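Local coordinates for SusD-like carbohydrate binding protein BF1063 (Bacteroides fragilis NCTC 9343, PDB 3I4G), which probably binds carbohydrate at the outer membrane, as SusD-like glycan-binding proteins do, at residues I385-A388 against E389-G393; V440-E443 against R444-L448. All coordinates share one frame; numbering follows the deposited sequence.

A strand-helix junction and a helix end from separate parts of the chain illustrate how buried charges can join neighbouring elements. Interaction 1 (385-388 with 389-393) covers the start of helix 387-400, and interaction 2 (440-443 with 444-448) the end of helix 433-447; their centres lie about 10 Å apart. A salt bridge joins them, Arg386 NH1 to Glu447 OE2 at 2.9 Å, and Glu389 OE2 with Arg444 NH2 adds a weaker, longer ion pair at 3.3 Å. Packing accompanies the charges: Ala388 CB lies 3.5 Å from Glu447 OE2, and Arg386 NH2 is equally close to Leu448 CD2. Each interaction thus supplies one acid and one base to these pairs.

Interaction 1: I385-A388 against E389-G393; sequences IRYA and EVLLG
The carbonyl oxygen of Arg386 receives two backbone N-H groups from the first turn of helix 387-400: a weak, bent bond from Glu389 N (2.9 Å) and a straighter one from Val390 N (3.3 Å, 158° at the hydrogen), which comes in within the carbonyl plane. Arg386 is the N-cap, where strand 380-386 gives way to the helix. Glu389, three residues on, reaches back toward this start. Its chain is extended, with CG opposite the backbone N (chi1 180°), and OE1 accepts a hydrogen from a water at 2.7 Å that itself accepts one from Arg386 N. The bridge resembles the glutamate half of a capping box, relayed by a water instead of made directly. The other carboxylate oxygen, OE2, is paired with Arg206 of helix 197-211, while the Arg386 guanidinium turns to Glu250 and Glu451, so the buried charges at this strand-helix junction have counter-ions.

On another side of the helix the contacts are apolar. Ile385 CG2 approaches Val390 CG2 at 4.3 Å, next to Ile252 of the adjoining strand. With its CG trans to the backbone N (chi1 -167°), the Tyr387 ring extends outward and leans toward the following turn, with CD1 4.0 Å from Val390 CB, and helix 214-227 adds Ile224 and Met225 to the same cluster. One face of the ring is covered by Leu391, brought one turn onward by the bond from its N to Tyr387 O. CG stands 4.0 Å above the ring plane, displaced toward the rim, and the CD2 methyl makes an off-centre CH-pi contact near the phenol end, 3.7 Å from Tyr387 CZ.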
ATOM      1  N   ILE A 385      -8.381   1.227   0.247  1.00  8.64           N
ATOM      2  CA  ILE A 385      -9.170   0.003   0.269  1.00  7.46           C
ATOM      3  C   ILE A 385      -9.957  -0.089  -1.027  1.00  7.75           C
ATOM      4  O   ILE A 385     -10.784   0.775  -1.335  1.00  8.88           O
ATOM      5  CB  ILE A 385     -10.181  -0.051   1.436  1.00  8.38           C
ATOM      6  CG1 ILE A 385      -9.497   0.075   2.807  1.00  7.94           C
ATOM      7  CG2 ILE A 385     -11.049  -1.326   1.369  1.00  9.66           C
ATOM      8  CD1 ILE A 385      -8.550  -1.071   3.216  1.00 11.70           C
ATOM      9  N   ARG A 386      -9.685  -1.140  -1.784  1.00  7.30           N
ATOM     10  CA  ARG A 386     -10.409  -1.473  -3.013  1.00  7.16           C
ATOM     11  C   ARG A 386     -11.267  -2.710  -2.790  1.00  7.25           C
ATOM     12  O   ARG A 386     -10.898  -3.650  -2.074  1.00  7.79           O
ATOM     13  CB  ARG A 386      -9.442  -1.705  -4.190  1.00  7.64           C
ATOM     14  CG  ARG A 386      -8.612  -0.523  -4.520  1.00  8.22           C
ATOM     15  CD  ARG A 386      -7.960  -0.563  -5.888  1.00  8.66           C
ATOM     16  NE  ARG A 386      -6.901  -1.546  -6.119  1.00  8.53           N
ATOM     17  CZ  ARG A 386      -7.016  -2.675  -6.832  1.00  9.12           C
ATOM     18  NH1 ARG A 386      -8.192  -3.162  -7.253  1.00  8.55           N
ATOM     19  NH2 ARG A 386      -5.925  -3.375  -7.083  1.00  9.21           N
ATOM     20  N   TYR A 387     -12.402  -2.733  -3.490  1.00  8.13           N
ATOM     21  CA  TYR A 387     -13.283  -3.914  -3.391  1.00  8.31           C
ATOM     22  C   TYR A 387     -12.559  -5.200  -3.832  1.00  8.33           C
ATOM     23  O   TYR A 387     -12.851  -6.264  -3.338  1.00  8.93           O
ATOM     24  CB  TYR A 387     -14.567  -3.705  -4.188  1.00  8.26           C
ATOM     25  CG  TYR A 387     -15.691  -4.698  -3.934  1.00  9.14           C
ATOM     26  CD1 TYR A 387     -16.171  -4.909  -2.664  1.00  8.38           C
ATOM     27  CD2 TYR A 387     -16.285  -5.381  -4.991  1.00  8.32           C
ATOM     28  CE1 TYR A 387     -17.225  -5.770  -2.446  1.00  9.58           C
ATOM     29  CE2 TYR A 387     -17.327  -6.242  -4.776  1.00  8.72           C
ATOM     30  CZ  TYR A 387     -17.785  -6.423  -3.514  1.00  9.52           C
ATOM     31  OH  TYR A 387     -18.873  -7.267  -3.287  1.00 10.16           O
ATOM     32  N   ALA A 388     -11.603  -5.125  -4.771  1.00  8.35           N
ATOM     33  CA  ALA A 388     -10.879  -6.340  -5.105  1.00  8.32           C
ATOM     34  C   ALA A 388     -10.157  -6.925  -3.902  1.00  8.26           C
ATOM     35  O   ALA A 388     -10.078  -8.146  -3.763  1.00  9.04           O
ATOM     36  CB  ALA A 388      -9.869  -6.073  -6.172  1.00  9.09           C
ATOM     37  N   GLU A 389      -9.620  -6.083  -3.015  1.00  8.79           N
ATOM     38  CA  GLU A 389      -8.974  -6.604  -1.811  1.00  7.73           C
ATOM     39  C   GLU A 389     -10.023  -7.237  -0.897  1.00  9.48           C
ATOM     40  O   GLU A 389      -9.767  -8.254  -0.247  1.00  9.90           O
ATOM     41  CB  GLU A 389      -8.230  -5.507  -1.054  1.00  8.52           C
ATOM     42  CG  GLU A 389      -7.566  -6.091   0.204  1.00  8.47           C
ATOM     43  CD  GLU A 389      -6.949  -5.085   1.148  1.00 10.30           C
ATOM     44  OE1 GLU A 389      -6.711  -3.933   0.744  1.00 10.50           O
ATOM     45  OE2 GLU A 389      -6.696  -5.467   2.326  1.00 11.74           O
ATOM     46  N   VAL A 390     -11.202  -6.635  -0.791  1.00  8.58           N
ATOM     47  CA  VAL A 390     -12.275  -7.209   0.010  1.00  7.74           C
ATOM     48  C   VAL A 390     -12.645  -8.610  -0.462  1.00  8.19           C
ATOM     49  O   VAL A 390     -12.796  -9.520   0.360  1.00  8.41           O
ATOM     50  CB  VAL A 390     -13.525  -6.278  -0.017  1.00  8.86           C
ATOM     51  CG1 VAL A 390     -14.739  -6.923   0.634  1.00  9.61           C
ATOM     52  CG2 VAL A 390     -13.196  -4.927   0.649  1.00 10.68           C
ATOM     53  N   LEU A 391     -12.797  -8.779  -1.775  1.00  8.73           N
ATOM     54  CA  LEU A 391     -13.154 -10.088  -2.325  1.00  7.88           C
ATOM     55  C   LEU A 391     -12.060 -11.108  -2.087  1.00  8.23           C
ATOM     56  O   LEU A 391     -12.329 -12.237  -1.658  1.00  8.42           O
ATOM     57  CB  LEU A 391     -13.447  -9.984  -3.823  1.00  7.30           C
ATOM     58  CG  LEU A 391     -14.627  -9.133  -4.238  1.00  7.74           C
ATOM     59  CD1 LEU A 391     -14.790  -9.125  -5.769  1.00  9.46           C
ATOM     60  CD2 LEU A 391     -15.923  -9.623  -3.575  1.00  9.41           C
ATOM     61  N   LEU A 392     -10.799 -10.726  -2.302  1.00  8.50           N
ATOM     62  CA  LEU A 392      -9.697 -11.667  -2.059  1.00  8.83           C
ATOM     63  C   LEU A 392      -9.495 -11.913  -0.568  1.00  8.63           C
ATOM     64  O   LEU A 392      -9.096 -12.997  -0.169  1.00  9.02           O
ATOM     65  CB  LEU A 392      -8.414 -11.184  -2.720  1.00  9.96           C
ATOM     66  CG  LEU A 392      -8.445 -11.048  -4.234  1.00  9.95           C
ATOM     67  CD1 LEU A 392      -7.183 -10.379  -4.774  1.00 10.94           C
ATOM     68  CD2 LEU A 392      -8.680 -12.406  -4.893  1.00 10.38           C
ATOM     69  N   GLY A 393      -9.760 -10.909   0.244  1.00  8.82           N
ATOM     70  CA  GLY A 393      -9.657 -11.078   1.680  1.00  9.94           C
ATOM     71  C   GLY A 393     -10.689 -12.047   2.218  1.00  8.90           C
ATOM     72  O   GLY A 393     -10.397 -12.873   3.096  1.00  9.02           O
TER
HETATM   73  O   HOH W   1      -7.197  -2.385  -1.468  1.00  8.30           O

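Interaction 2: V440-E443 against R444-L448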
ATOM      1  N   VAL A 440      -4.554 -17.812  -3.906  1.00 10.23           N
ATOM      2  CA  VAL A 440      -5.115 -16.541  -3.433  1.00  9.13           C
ATOM      3  C   VAL A 440      -4.006 -15.555  -3.073  1.00 10.23           C
ATOM      4  O   VAL A 440      -4.104 -14.367  -3.378  1.00 10.58           O
ATOM      5  CB  VAL A 440      -6.093 -16.746  -2.262  1.00 10.58           C
ATOM      6  CG1 VAL A 440      -6.700 -15.421  -1.870  1.00 13.03           C
ATOM      7  CG2 VAL A 440      -7.200 -17.687  -2.648  1.00 15.32           C
ATOM      8  N   ARG A 441      -2.965 -16.013  -2.394  1.00  8.90           N
ATOM      9  CA  ARG A 441      -1.852 -15.124  -2.043  1.00  8.31           C
ATOM     10  C   ARG A 441      -1.221 -14.571  -3.282  1.00  9.34           C
ATOM     11  O   ARG A 441      -0.883 -13.383  -3.342  1.00  9.14           O
ATOM     12  CB  ARG A 441      -0.788 -15.833  -1.199  1.00  8.75           C
ATOM     13  CG  ARG A 441      -1.292 -16.173   0.180  1.00  9.43           C
ATOM     14  CD  ARG A 441      -0.177 -16.659   1.061  1.00  9.69           C
ATOM     15  NE  ARG A 441      -0.671 -16.955   2.416  1.00 10.64           N
ATOM     16  CZ  ARG A 441       0.107 -17.381   3.407  1.00  9.92           C
ATOM     17  NH1 ARG A 441       1.379 -17.649   3.178  1.00 10.96           N
ATOM     18  NH2 ARG A 441      -0.416 -17.574   4.625  1.00  9.41           N
ATOM     19  N   HIS A 442      -1.062 -15.421  -4.286  1.00  8.73           N
ATOM     20  CA  HIS A 442      -0.478 -14.969  -5.540  1.00  8.92           C
ATOM     21  C   HIS A 442      -1.395 -13.976  -6.258  1.00 10.12           C
ATOM     22  O   HIS A 442      -0.928 -12.961  -6.799  1.00  9.62           O
ATOM     23  CB  HIS A 442      -0.184 -16.160  -6.450  1.00  9.74           C
ATOM     24  CG  HIS A 442       0.353 -15.754  -7.772  1.00 10.41           C
ATOM     25  ND1 HIS A 442      -0.421 -15.689  -8.907  1.00 12.37           N
ATOM     26  CD2 HIS A 442       1.573 -15.289  -8.116  1.00 12.18           C
ATOM     27  CE1 HIS A 442       0.322 -15.221  -9.907  1.00 11.48           C
ATOM     28  NE2 HIS A 442       1.538 -14.995  -9.456  1.00 11.92           N
ATOM     29  N   GLU A 443      -2.704 -14.238  -6.301  1.00  9.98           N
ATOM     30  CA  GLU A 443      -3.604 -13.333  -6.968  1.00 10.08           C
ATOM     31  C   GLU A 443      -3.588 -11.987  -6.268  1.00 10.95           C
ATOM     32  O   GLU A 443      -3.632 -10.953  -6.917  1.00 10.78           O
ATOM     33  CB  GLU A 443      -5.020 -13.916  -7.021  1.00 11.52           C
ATOM     34  CG  GLU A 443      -5.947 -13.105  -7.880  1.00 10.55           C
ATOM     35  CD  GLU A 443      -5.559 -13.171  -9.364  1.00 11.53           C
ATOM     36  OE1 GLU A 443      -5.002 -14.205  -9.845  1.00 12.08           O
ATOM     37  OE2 GLU A 443      -5.839 -12.200 -10.082  1.00 12.02           O
ATOM     38  N   ARG A 444      -3.562 -11.991  -4.943  1.00  9.89           N
ATOM     39  CA  ARG A 444      -3.497 -10.798  -4.198  1.00  9.06           C
ATOM     40  C   ARG A 444      -2.222 -10.011  -4.547  1.00  8.93           C
ATOM     41  O   ARG A 444      -2.234  -8.788  -4.702  1.00  9.68           O
ATOM     42  CB  ARG A 444      -3.558 -11.140  -2.703  1.00 12.68           C
ATOM     43  CG  ARG A 444      -3.582  -9.996  -1.809  1.00 10.83           C
ATOM     44  CD  ARG A 444      -3.643 -10.513  -0.339  1.00 11.22           C
ATOM     45  NE  ARG A 444      -3.603  -9.391   0.550  1.00 10.71           N
ATOM     46  CZ  ARG A 444      -4.637  -8.802   1.112  1.00  8.90           C
ATOM     47  NH1 ARG A 444      -5.889  -9.239   0.938  1.00 10.47           N
ATOM     48  NH2 ARG A 444      -4.390  -7.759   1.857  1.00 10.34           N
ATOM     49  N   ARG A 445      -1.090 -10.692  -4.665  1.00  7.98           N
ATOM     50  CA  ARG A 445       0.175 -10.053  -5.053  1.00  7.40           C
ATOM     51  C   ARG A 445       0.031  -9.337  -6.385  1.00  8.77           C
ATOM     52  O   ARG A 445       0.411  -8.170  -6.535  1.00  8.67           O
ATOM     53  CB  ARG A 445       1.293 -11.092  -5.159  1.00  8.24           C
ATOM     54  CG  ARG A 445       2.610 -10.469  -5.451  1.00  8.43           C
ATOM     55  CD  ARG A 445       3.747 -11.425  -5.636  1.00  8.85           C
ATOM     56  NE  ARG A 445       5.024 -10.656  -5.700  1.00  8.12           N
ATOM     57  CZ  ARG A 445       6.222 -11.177  -5.897  1.00  9.29           C
ATOM     58  NH1 ARG A 445       6.384 -12.468  -6.092  1.00  8.82           N
ATOM     59  NH2 ARG A 445       7.269 -10.376  -5.929  1.00  9.04           N
ATOM     60  N   ILE A 446      -0.537 -10.019  -7.362  1.00  8.47           N
ATOM     61  CA  ILE A 446      -0.689  -9.425  -8.677  1.00  7.91           C
ATOM     62  C   ILE A 446      -1.691  -8.288  -8.689  1.00  8.31           C
ATOM     63  O   ILE A 446      -1.423  -7.177  -9.153  1.00  8.60           O
ATOM     64  CB  ILE A 446      -1.121 -10.507  -9.705  1.00  8.32           C
ATOM     65  CG1 ILE A 446      -0.060 -11.595  -9.858  1.00  9.99           C
ATOM     66  CG2 ILE A 446      -1.461  -9.874 -11.065  1.00  9.49           C
ATOM     67  CD1 ILE A 446       1.343 -11.104 -10.138  1.00 11.43           C
ATOM     68  N   GLU A 447      -2.853  -8.525  -8.094  1.00  8.43           N
ATOM     69  CA  GLU A 447      -3.909  -7.511  -8.123  1.00  7.80           C
ATOM     70  C   GLU A 447      -3.510  -6.217  -7.450  1.00  8.37           C
ATOM     71  O   GLU A 447      -3.810  -5.135  -7.965  1.00  8.90           O
ATOM     72  CB  GLU A 447      -5.171  -8.079  -7.484  1.00  7.35           C
ATOM     73  CG  GLU A 447      -6.306  -7.104  -7.394  1.00  8.51           C
ATOM     74  CD  GLU A 447      -6.873  -6.635  -8.716  1.00  8.30           C
ATOM     75  OE1 GLU A 447      -6.630  -7.296  -9.743  1.00  9.18           O
ATOM     76  OE2 GLU A 447      -7.562  -5.600  -8.721  1.00  9.03           O
ATOM     77  N   LEU A 448      -2.804  -6.311  -6.326  1.00  8.28           N
ATOM     78  CA  LEU A 448      -2.472  -5.142  -5.523  1.00  8.11           C
ATOM     79  C   LEU A 448      -1.050  -4.671  -5.683  1.00  8.80           C
ATOM     80  O   LEU A 448      -0.611  -3.806  -4.927  1.00  9.22           O
ATOM     81  CB  LEU A 448      -2.726  -5.461  -4.042  1.00  8.19           C
ATOM     82  CG  LEU A 448      -4.130  -5.904  -3.674  1.00  9.50           C
ATOM     83  CD1 LEU A 448      -4.166  -6.350  -2.192  1.00 11.20           C
ATOM     84  CD2 LEU A 448      -5.166  -4.810  -3.948  1.00 11.39           C
TER
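Regular i to i+4 hydrogen bonds carry the last turns of helix 433-447, from Arg444 N to Val440 O at 2.9 Å through to Glu447 N to Glu443 O at 2.8 Å, the latter nearly straight at 168°. On one flank, His442 and Ile446 lie a turn apart and meet obliquely. The imidazole projects outward with a lean toward Ile446, its CG opposite the backbone N (chi1 177°), and a hydrogen bond from NE2 to Ser290 O limits how the ring can turn. Ile446 lays its CG1 over one ring face, 3.6 Å from His442 CE1, in a CH-pi contact; its CD1 lies farther out, 4.0 Å from His442 NE2.

A different flank carries two acids. Glu443 and Glu447 both bend at chi2, leaving Glu443 OE2 and Glu447 OE1 5.0 Å apart; Arg318 NH1 forms salt bridges with both oxygens and would offset their repulsion, while Arg418 holds the other oxygen of Glu443. Over the centre of the guanidinium of the extended Arg444, whose NE pairs with Asp457, sits Leu448 CD1, 4.1 Å above the plane. Leu448 is where the chain leaves helical geometry. This is a helix C-terminus packed against helices 387-400, 414-418 and 454-461, within the helix-rich framework of a SusD-family protein.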